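PDB 3THI: protein (thiaminase I) from Bacillus subtilis, which catalyses the breakdown of thiamin, probably by transferring its pyrimidine moiety from the thiazole to a nucleophilic acceptor base. Local coordinates for residues Ala20-Asp23 with Gln24-Gln28; Gly239-Ala242 with Glu243-Arg246; Val346-Trp349 with Leu350-Lys354. All coordinates share one frame; numbering follows the deposited sequence.

The three contacts are local ones, each between residues a few positions apart on one continuous run of chain, and they follow one another from the N-terminal to the C-terminal part. Interaction 1 lies on helix 14-28, interaction 2 in the turn that leads from helix 234-238 into strand 245-248, and interaction 3 on helix 346-353. Their centres are about 31 Å (1 and 2), about 38 Å (1 and 3) and about 37 Å (2 and 3) apart, and no two touch. Interactions 2 and 3 lie on opposite sides of the chain's centre. The three therefore sample separate parts of a fold whose family belongs to the periplasmic-binding-protein clan.

Interaction 1: residues Ala20-Asp23 with Gln24-Gln28; sequences AVLD and QWQRQ
Ala20 through Asp23 accept alpha-helical i to i+4 bonds from Gln24 through Arg27, the bond from Gln26 N to Leu22 O being 2.9 Å long and nearly straight at 168°, whereas the last, Arg27 N to Asp23 O, lengthens to 3.3 Å. On the outer side Asp23 and Arg27 form an i to i+4 salt bridge, with OD2 of Asp23 2.7 Å from NH2 of Arg27. The carboxylate and guanidinium planes stand 86° apart, so the pairing is not coplanar, and the second prong, Arg27 NE to Asp23 OD1 at 3.4 Å, is weak. Arg27 reaches back because CG lies beside its own backbone N (chi1 -65°) and the chain then runs extended to NE. On the adjoining flank the Gln26 amide lies against the branch point of Leu22, one turn earlier, Gln26 CD to Leu22 CG 4.0 Å. On the buried side, CB of Trp25 packs 3.1 Å from Val21 O, while the indole swings off toward strand 33-36 and its NE1 donates to Val32 O, just before that strand. Helix 14-28 is the crossover of the beta-alpha-beta unit between strands 2-6 and 33-36: Val21 and Trp25 rest on Leu34 of the latter strand, and helices 275-286 and 288-295 pack alongside, touching Gln24.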
ATOM      1  N   ALA A  20       1.452  18.921   4.793  1.00 17.18           N
ATOM      2  CA  ALA A  20       2.393  18.973   3.678  1.00 18.33           C
ATOM      3  C   ALA A  20       1.710  19.574   2.452  1.00 17.74           C
ATOM      4  O   ALA A  20       2.229  20.517   1.838  1.00 18.92           O
ATOM      5  CB  ALA A  20       2.938  17.559   3.357  1.00 14.71           C
ATOM      6  N   VAL A  21       0.523  19.058   2.136  1.00 17.65           N
ATOM      7  CA  VAL A  21      -0.242  19.532   0.993  1.00 16.19           C
ATOM      8  C   VAL A  21      -0.629  21.011   1.086  1.00 17.93           C
ATOM      9  O   VAL A  21      -0.468  21.760   0.118  1.00 17.04           O
ATOM     10  CB  VAL A  21      -1.491  18.665   0.778  1.00 14.47           C
ATOM     11  CG1 VAL A  21      -2.376  19.259  -0.313  1.00  9.91           C
ATOM     12  CG2 VAL A  21      -1.066  17.259   0.397  1.00  9.05           C
ATOM     13  N   LEU A  22      -1.118  21.429   2.253  1.00 21.20           N
ATOM     14  CA  LEU A  22      -1.524  22.821   2.469  1.00 19.84           C
ATOM     15  C   LEU A  22      -0.340  23.760   2.288  1.00 18.39           C
ATOM     16  O   LEU A  22      -0.423  24.735   1.546  1.00 18.97           O
ATOM     17  CB  LEU A  22      -2.115  23.009   3.869  1.00 20.65           C
ATOM     18  CG  LEU A  22      -2.683  24.399   4.188  1.00 23.02           C
ATOM     19  CD1 LEU A  22      -3.968  24.619   3.391  1.00 20.48           C
ATOM     20  CD2 LEU A  22      -2.958  24.528   5.686  1.00 22.84           C
ATOM     21  N   ASP A  23       0.776  23.426   2.925  1.00 17.88           N
ATOM     22  CA  ASP A  23       1.977  24.238   2.830  1.00 17.10           C
ATOM     23  C   ASP A  23       2.456  24.357   1.387  1.00 17.68           C
ATOM     24  O   ASP A  23       2.672  25.464   0.891  1.00 17.50           O
ATOM     25  CB  ASP A  23       3.082  23.656   3.708  1.00 19.86           C
ATOM     26  CG  ASP A  23       4.324  24.520   3.737  1.00 22.39           C
ATOM     27  OD1 ASP A  23       4.209  25.759   3.573  1.00 27.29           O
ATOM     28  OD2 ASP A  23       5.418  23.956   3.932  1.00 25.21           O
ATOM     29  N   GLN A  24       2.605  23.223   0.708  1.00 15.82           N
ATOM     30  CA  GLN A  24       3.058  23.242  -0.682  1.00 16.27           C
ATOM     31  C   GLN A  24       2.059  23.923  -1.633  1.00 17.95           C
ATOM     32  O   GLN A  24       2.469  24.594  -2.588  1.00 18.60           O
ATOM     33  CB  GLN A  24       3.394  21.832  -1.161  1.00 13.88           C
ATOM     34  CG  GLN A  24       4.557  21.212  -0.422  1.00 13.77           C
ATOM     35  CD  GLN A  24       5.854  21.943  -0.667  1.00 17.17           C
ATOM     36  OE1 GLN A  24       6.104  22.438  -1.760  1.00 18.64           O
ATOM     37  NE2 GLN A  24       6.698  22.005   0.352  1.00 22.22           N
ATOM     38  N   TRP A  25       0.762  23.766  -1.368  1.00 15.90           N
ATOM     39  CA  TRP A  25      -0.266  24.400  -2.195  1.00 18.10           C
ATOM     40  C   TRP A  25      -0.204  25.925  -2.038  1.00 21.21           C
ATOM     41  O   TRP A  25      -0.212  26.655  -3.027  1.00 22.11           O
ATOM     42  CB  TRP A  25      -1.656  23.915  -1.795  1.00 14.31           C
ATOM     43  CG  TRP A  25      -2.779  24.554  -2.576  1.00 14.93           C
ATOM     44  CD1 TRP A  25      -3.803  25.306  -2.070  1.00 17.87           C
ATOM     45  CD2 TRP A  25      -3.031  24.439  -3.987  1.00 16.48           C
ATOM     46  NE1 TRP A  25      -4.683  25.653  -3.072  1.00 17.59           N
ATOM     47  CE2 TRP A  25      -4.231  25.134  -4.257  1.00 15.95           C
ATOM     48  CE3 TRP A  25      -2.352  23.818  -5.047  1.00 12.13           C
ATOM     49  CZ2 TRP A  25      -4.777  25.219  -5.542  1.00 12.86           C
ATOM     50  CZ3 TRP A  25      -2.895  23.907  -6.326  1.00 10.37           C
ATOM     51  CH2 TRP A  25      -4.096  24.603  -6.560  1.00 12.56           C
ATOM     52  N   GLN A  26      -0.144  26.390  -0.789  1.00 21.01           N
ATOM     53  CA  GLN A  26      -0.070  27.821  -0.478  1.00 23.16           C
ATOM     54  C   GLN A  26       1.127  28.540  -1.092  1.00 22.98           C
ATOM     55  O   GLN A  26       1.065  29.741  -1.355  1.00 23.58           O
ATOM     56  CB  GLN A  26      -0.055  28.037   1.037  1.00 25.18           C
ATOM     57  CG  GLN A  26      -1.424  27.948   1.688  1.00 32.35           C
ATOM     58  CD  GLN A  26      -1.364  28.042   3.206  1.00 37.57           C
ATOM     59  OE1 GLN A  26      -0.339  27.720   3.825  1.00 37.98           O
ATOM     60  NE2 GLN A  26      -2.469  28.475   3.815  1.00 33.21           N
ATOM     61  N   ARG A  27       2.214  27.809  -1.324  1.00 26.08           N
ATOM     62  CA  ARG A  27       3.420  28.400  -1.894  1.00 27.97           C
ATOM     63  C   ARG A  27       3.241  28.910  -3.328  1.00 28.87           C
ATOM     64  O   ARG A  27       3.854  29.906  -3.724  1.00 26.03           O
ATOM     65  CB  ARG A  27       4.601  27.417  -1.793  1.00 28.55           C
ATOM     66  CG  ARG A  27       5.010  27.114  -0.347  1.00 29.83           C
ATOM     67  CD  ARG A  27       6.355  26.402  -0.232  1.00 36.31           C
ATOM     68  NE  ARG A  27       6.643  26.030   1.158  1.00 40.50           N
ATOM     69  CZ  ARG A  27       7.544  25.119   1.534  1.00 43.96           C
ATOM     70  NH1 ARG A  27       8.269  24.476   0.627  1.00 42.71           N
ATOM     71  NH2 ARG A  27       7.699  24.825   2.820  1.00 40.41           N
ATOM     72  N   GLN A  28       2.356  28.258  -4.079  1.00 28.16           N
ATOM     73  CA  GLN A  28       2.095  28.633  -5.464  1.00 26.79           C
ATOM     74  C   GLN A  28       0.676  29.133  -5.711  1.00 23.59           C
ATOM     75  O   GLN A  28       0.432  29.864  -6.659  1.00 24.41           O
ATOM     76  CB  GLN A  28       2.458  27.474  -6.408  1.00 33.64           C
ATOM     77  CG  GLN A  28       2.234  26.066  -5.833  1.00 39.15           C
ATOM     78  CD  GLN A  28       3.482  25.172  -5.913  1.00 42.25           C
ATOM     79  OE1 GLN A  28       4.471  25.391  -5.206  1.00 44.20           O
ATOM     80  NE2 GLN A  28       3.425  24.147  -6.760  1.00 39.65           N
TER

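Interaction 2: residues Gly239-Ala242 with Glu243-Arg246; sequences GDYA and EQVR
One carbonyl, Tyr241 O, takes two successive backbone N-H groups: Gln244 N at 2.8 Å and, weakly, Val245 N at 3.2 Å. Neither bond is straight; the N-H...O angle is 137° for Gln244, whose N stands well above the carbonyl plane instead of on a lone pair. With CG anti to the backbone N (chi1 -174°) and beside the carbonyl carbon, the Tyr241 ring is carried toward the residues that follow: its CE1 comes 3.4 Å from CB of Gln244, and Val245 N sits over one ring face, toward its rim. The approach of Val245 CG1 to the ring is too close in the model and is doubtful. The i to i+3 bonds Ala242 N to Gly239 O and Gln244 N to Tyr241 O belong to a short 3-10 turn, to which the weak Val245 bond adds an i to i+4 link. It carries the chain from helix 234-238 into strand 245-248, within the thiaminase-1 family region, and Arg246 then pairs through its backbone with Tyr111 of strand 96-112. CG2 of Val245 lies 3.2 Å from Ala242 O, and the valine side chain also meets Phe110 and Phe220. At the strand's start, Arg246 NH1 curls back to bond both Glu243 O (3.1 Å) and Val245 O (2.9 Å), the latter in its guanidinium plane.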
ATOM      1  N   GLY A 239       9.387   2.888  15.693  1.00 17.51           N
ATOM      2  CA  GLY A 239      10.139   3.980  16.292  1.00 18.00           C
ATOM      3  C   GLY A 239      11.643   3.804  16.218  1.00 21.46           C
ATOM      4  O   GLY A 239      12.218   3.669  15.130  1.00 19.98           O
ATOM      5  N   ASP A 240      12.281   3.818  17.386  1.00 22.82           N
ATOM      6  CA  ASP A 240      13.724   3.643  17.506  1.00 24.03           C
ATOM      7  C   ASP A 240      14.131   2.251  17.070  1.00 23.00           C
ATOM      8  O   ASP A 240      15.287   2.008  16.717  1.00 20.57           O
ATOM      9  CB  ASP A 240      14.155   3.863  18.961  1.00 29.30           C
ATOM     10  CG  ASP A 240      14.842   5.198  19.174  1.00 36.38           C
ATOM     11  OD1 ASP A 240      14.471   6.190  18.507  1.00 36.81           O
ATOM     12  OD2 ASP A 240      15.765   5.251  20.013  1.00 42.14           O
ATOM     13  N   TYR A 241      13.169   1.336  17.085  1.00 20.60           N
ATOM     14  CA  TYR A 241      13.431  -0.031  16.697  1.00 18.51           C
ATOM     15  C   TYR A 241      13.549  -0.254  15.190  1.00 18.19           C
ATOM     16  O   TYR A 241      14.105  -1.255  14.758  1.00 22.30           O
ATOM     17  CB  TYR A 241      12.375  -0.959  17.290  1.00 20.76           C
ATOM     18  CG  TYR A 241      12.698  -2.402  17.035  1.00 23.92           C
ATOM     19  CD1 TYR A 241      13.809  -2.985  17.644  1.00 25.72           C
ATOM     20  CD2 TYR A 241      11.996  -3.149  16.107  1.00 20.75           C
ATOM     21  CE1 TYR A 241      14.216  -4.260  17.307  1.00 25.86           C
ATOM     22  CE2 TYR A 241      12.382  -4.419  15.791  1.00 24.14           C
ATOM     23  CZ  TYR A 241      13.494  -4.965  16.375  1.00 25.45           C
ATOM     24  OH  TYR A 241      13.945  -6.193  15.966  1.00 34.09           O
ATOM     25  N   ALA A 242      13.024   0.664  14.390  1.00 20.06           N
ATOM     26  CA  ALA A 242      13.086   0.549  12.930  1.00 22.70           C
ATOM     27  C   ALA A 242      14.512   0.358  12.397  1.00 24.28           C
ATOM     28  O   ALA A 242      14.734  -0.233  11.341  1.00 25.74           O
ATOM     29  CB  ALA A 242      12.471   1.771  12.293  1.00 20.31           C
ATOM     30  N   GLU A 243      15.477   0.879  13.141  1.00 26.48           N
ATOM     31  CA  GLU A 243      16.872   0.776  12.762  1.00 26.71           C
ATOM     32  C   GLU A 243      17.437  -0.590  13.129  1.00 24.62           C
ATOM     33  O   GLU A 243      18.407  -1.051  12.544  1.00 24.90           O
ATOM     34  CB  GLU A 243      17.663   1.903  13.431  1.00 34.21           C
ATOM     35  CG  GLU A 243      17.163   3.305  13.070  1.00 38.68           C
ATOM     36  CD  GLU A 243      17.562   3.751  11.665  1.00 45.74           C
ATOM     37  OE1 GLU A 243      18.103   2.932  10.889  1.00 50.49           O
ATOM     38  OE2 GLU A 243      17.343   4.938  11.335  1.00 45.54           O
ATOM     39  N   GLN A 244      16.803  -1.245  14.095  1.00 22.70           N
ATOM     40  CA  GLN A 244      17.241  -2.561  14.532  1.00 23.12           C
ATOM     41  C   GLN A 244      16.646  -3.713  13.724  1.00 22.72           C
ATOM     42  O   GLN A 244      17.132  -4.846  13.806  1.00 24.69           O
ATOM     43  CB  GLN A 244      16.968  -2.765  16.025  1.00 25.46           C
ATOM     44  CG  GLN A 244      17.543  -1.703  16.955  1.00 26.54           C
ATOM     45  CD  GLN A 244      18.999  -1.348  16.636  1.00 24.66           C
ATOM     46  OE1 GLN A 244      19.334  -0.174  16.443  1.00 26.51           O
ATOM     47  NE2 GLN A 244      19.849  -2.354  16.556  1.00 26.39           N
ATOM     48  N   VAL A 245      15.585  -3.452  12.960  1.00 21.97           N
ATOM     49  CA  VAL A 245      15.015  -4.516  12.135  1.00 20.97           C
ATOM     50  C   VAL A 245      15.690  -4.585  10.784  1.00 17.59           C
ATOM     51  O   VAL A 245      16.334  -3.638  10.327  1.00 16.35           O
ATOM     52  CB  VAL A 245      13.493  -4.370  11.823  1.00 20.62           C
ATOM     53  CG1 VAL A 245      12.693  -4.772  12.971  1.00 20.26           C
ATOM     54  CG2 VAL A 245      13.141  -2.957  11.396  1.00 22.67           C
ATOM     55  N   ARG A 246      15.553  -5.744  10.166  1.00 17.96           N
ATOM     56  CA  ARG A 246      16.057  -5.969   8.825  1.00 19.78           C
ATOM     57  C   ARG A 246      14.793  -6.377   8.101  1.00 16.23           C
ATOM     58  O   ARG A 246      13.864  -6.893   8.718  1.00 17.36           O
ATOM     59  CB  ARG A 246      17.087  -7.099   8.792  1.00 18.50           C
ATOM     60  CG  ARG A 246      18.376  -6.781   9.515  1.00 20.80           C
ATOM     61  CD  ARG A 246      19.001  -5.535   8.934  1.00 24.69           C
ATOM     62  NE  ARG A 246      20.213  -5.131   9.639  1.00 29.49           N
ATOM     63  CZ  ARG A 246      20.250  -4.263  10.646  1.00 29.55           C
ATOM     64  NH1 ARG A 246      19.137  -3.702  11.094  1.00 30.69           N
ATOM     65  NH2 ARG A 246      21.417  -3.900  11.159  1.00 32.36           N
TER

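Interaction 3: residues Val346-Trp349 with Leu350-Lys354; sequences VRTW and LKDAK
Trp349 and Ala353, one helical turn apart, meet in a CH-pi contact: the alanine CB lies over the face of the six-membered ring, 4.2 Å from its centroid and 28° off the normal. Leu350 meets the same indole differently, its CD1 in plane at the edge and 3.8 Å from CE3. The other leucine branch, CD2, packs 3.6 Å from CG2 of Val346, the two side chains running alongside each other in one direction. With CG anti to the backbone N (chi1 -167°), the indole is laid toward the following turn, which brings it against Ala353, and NE1 donates to Pro179 O. Replacing Trp349 by an alanine would probably leave Ala353 CB without its aromatic face, Leu350 CD1 without its edge partner and Pro179 O without that donor. The solvent side is looser: exposed Thr348 brings CG2 only within 3.8 Å of OD2 of Asp352, which is partly exposed at the border, and exposed Lys351 runs extended beyond CG. Arg347 turns elsewhere, forming a salt bridge to Asp45 and a hydrogen bond to Ser41 O. Underneath lie successive i to i+4 bonds, among them Leu350 N to Val346 O at 2.8 Å and Asp352 N to Thr348 O at 2.9 Å. The pattern is that of a short amphipathic helix, 346-353, with Trp349 and Leu350 against Ala158 of helix 154-169, Trp349 also against Leu178 and Leu181, and Thr348 and Lys351 toward solvent.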
ATOM      1  N   VAL A 346     -14.759  -4.633  -9.286  1.00 17.28           N
ATOM      2  CA  VAL A 346     -14.098  -4.926  -8.014  1.00 17.54           C
ATOM      3  C   VAL A 346     -15.023  -4.957  -6.795  1.00 16.93           C
ATOM      4  O   VAL A 346     -15.011  -5.927  -6.043  1.00 17.18           O
ATOM      5  CB  VAL A 346     -12.865  -3.990  -7.761  1.00 16.06           C
ATOM      6  CG1 VAL A 346     -13.255  -2.521  -7.797  1.00 12.92           C
ATOM      7  CG2 VAL A 346     -12.175  -4.356  -6.453  1.00 11.99           C
ATOM      8  N   ARG A 347     -15.869  -3.942  -6.630  1.00 18.56           N
ATOM      9  CA  ARG A 347     -16.771  -3.899  -5.474  1.00 15.90           C
ATOM     10  C   ARG A 347     -17.683  -5.121  -5.359  1.00 16.22           C
ATOM     11  O   ARG A 347     -17.812  -5.687  -4.279  1.00 16.52           O
ATOM     12  CB  ARG A 347     -17.585  -2.605  -5.440  1.00 10.67           C
ATOM     13  CG  ARG A 347     -16.736  -1.355  -5.269  1.00 14.62           C
ATOM     14  CD  ARG A 347     -17.566  -0.189  -4.743  1.00 14.61           C
ATOM     15  NE  ARG A 347     -16.877   1.098  -4.815  1.00 16.45           N
ATOM     16  CZ  ARG A 347     -15.849   1.459  -4.050  1.00 17.58           C
ATOM     17  NH1 ARG A 347     -15.344   0.637  -3.136  1.00 16.16           N
ATOM     18  NH2 ARG A 347     -15.351   2.681  -4.162  1.00 17.38           N
ATOM     19  N   THR A 348     -18.266  -5.560  -6.473  1.00 14.76           N
ATOM     20  CA  THR A 348     -19.143  -6.725  -6.452  1.00 17.66           C
ATOM     21  C   THR A 348     -18.324  -7.982  -6.159  1.00 18.12           C
ATOM     22  O   THR A 348     -18.701  -8.790  -5.311  1.00 17.08           O
ATOM     23  CB  THR A 348     -19.928  -6.898  -7.796  1.00 19.91           C
ATOM     24  OG1 THR A 348     -20.775  -5.760  -8.004  1.00 17.93           O
ATOM     25  CG2 THR A 348     -20.807  -8.164  -7.762  1.00 18.35           C
ATOM     26  N   TRP A 349     -17.195  -8.123  -6.848  1.00 15.24           N
ATOM     27  CA  TRP A 349     -16.322  -9.272  -6.668  1.00 16.95           C
ATOM     28  C   TRP A 349     -15.838  -9.380  -5.223  1.00 18.57           C
ATOM     29  O   TRP A 349     -15.637 -10.480  -4.708  1.00 21.24           O
ATOM     30  CB  TRP A 349     -15.116  -9.183  -7.609  1.00 18.12           C
ATOM     31  CG  TRP A 349     -14.341 -10.473  -7.701  1.00 18.22           C
ATOM     32  CD1 TRP A 349     -14.513 -11.461  -8.627  1.00 17.00           C
ATOM     33  CD2 TRP A 349     -13.286 -10.917  -6.829  1.00 20.53           C
ATOM     34  NE1 TRP A 349     -13.636 -12.495  -8.391  1.00 17.80           N
ATOM     35  CE2 TRP A 349     -12.871 -12.191  -7.295  1.00 21.49           C
ATOM     36  CE3 TRP A 349     -12.654 -10.374  -5.700  1.00 21.34           C
ATOM     37  CZ2 TRP A 349     -11.850 -12.924  -6.669  1.00 14.63           C
ATOM     38  CZ3 TRP A 349     -11.635 -11.113  -5.075  1.00 16.90           C
ATOM     39  CH2 TRP A 349     -11.252 -12.372  -5.565  1.00 17.98           C
ATOM     40  N   LEU A 350     -15.631  -8.235  -4.579  1.00 17.75           N
ATOM     41  CA  LEU A 350     -15.179  -8.199  -3.195  1.00 17.54           C
ATOM     42  C   LEU A 350     -16.278  -8.699  -2.258  1.00 20.92           C
ATOM     43  O   LEU A 350     -16.002  -9.418  -1.288  1.00 20.70           O
ATOM     44  CB  LEU A 350     -14.762  -6.772  -2.826  1.00 17.47           C
ATOM     45  CG  LEU A 350     -13.285  -6.452  -2.581  1.00 15.43           C
ATOM     46  CD1 LEU A 350     -12.363  -7.425  -3.262  1.00 11.14           C
ATOM     47  CD2 LEU A 350     -13.017  -5.033  -3.026  1.00 11.61           C
ATOM     48  N   LYS A 351     -17.523  -8.318  -2.540  1.00 20.90           N
ATOM     49  CA  LYS A 351     -18.651  -8.768  -1.718  1.00 25.41           C
ATOM     50  C   LYS A 351     -18.810 -10.280  -1.868  1.00 23.41           C
ATOM     51  O   LYS A 351     -18.991 -11.000  -0.885  1.00 23.32           O
ATOM     52  CB  LYS A 351     -19.949  -8.063  -2.124  1.00 25.62           C
ATOM     53  CG  LYS A 351     -19.967  -6.578  -1.820  1.00 33.99           C
ATOM     54  CD  LYS A 351     -21.361  -5.981  -1.979  1.00 40.85           C
ATOM     55  CE  LYS A 351     -21.394  -4.518  -1.543  1.00 42.87           C
ATOM     56  NZ  LYS A 351     -22.789  -4.020  -1.320  1.00 44.25           N
ATOM     57  N   ASP A 352     -18.713 -10.747  -3.110  1.00 21.19           N
ATOM     58  CA  ASP A 352     -18.825 -12.161  -3.433  1.00 22.48           C
ATOM     59  C   ASP A 352     -17.712 -12.978  -2.787  1.00 24.90           C
ATOM     60  O   ASP A 352     -17.933 -14.129  -2.382  1.00 25.25           O
ATOM     61  CB  ASP A 352     -18.745 -12.362  -4.950  1.00 25.47           C
ATOM     62  CG  ASP A 352     -19.999 -11.922  -5.676  1.00 26.94           C
ATOM     63  OD1 ASP A 352     -21.061 -11.807  -5.028  1.00 26.41           O
ATOM     64  OD2 ASP A 352     -19.914 -11.708  -6.909  1.00 32.18           O
ATOM     65  N   ALA A 353     -16.507 -12.406  -2.762  1.00 21.49           N
ATOM     66  CA  ALA A 353     -15.340 -13.068  -2.195  1.00 20.56           C
ATOM     67  C   ALA A 353     -15.449 -13.347  -0.707  1.00 23.84           C
ATOM     68  O   ALA A 353     -15.074 -14.433  -0.270  1.00 21.88           O
ATOM     69  CB  ALA A 353     -14.074 -12.272  -2.487  1.00 20.48           C
ATOM     70  N   LYS A 354     -15.960 -12.394   0.074  1.00 26.24           N
ATOM     71  CA  LYS A 354     -16.069 -12.615   1.520  1.00 34.44           C
ATOM     72  C   LYS A 354     -17.091 -13.693   1.920  1.00 34.81           C
ATOM     73  O   LYS A 354     -17.152 -14.121   3.078  1.00 36.27           O
ATOM     74  CB  LYS A 354     -16.299 -11.309   2.292  1.00 36.06           C
ATOM     75  CG  LYS A 354     -17.725 -10.788   2.327  1.00 43.52           C
ATOM     76  CD  LYS A 354     -17.831  -9.646   3.340  1.00 47.29           C
ATOM     77  CE  LYS A 354     -19.268  -9.173   3.525  1.00 50.63           C
ATOM     78  NZ  LYS A 354     -19.399  -8.166   4.623  1.00 48.81           N
TER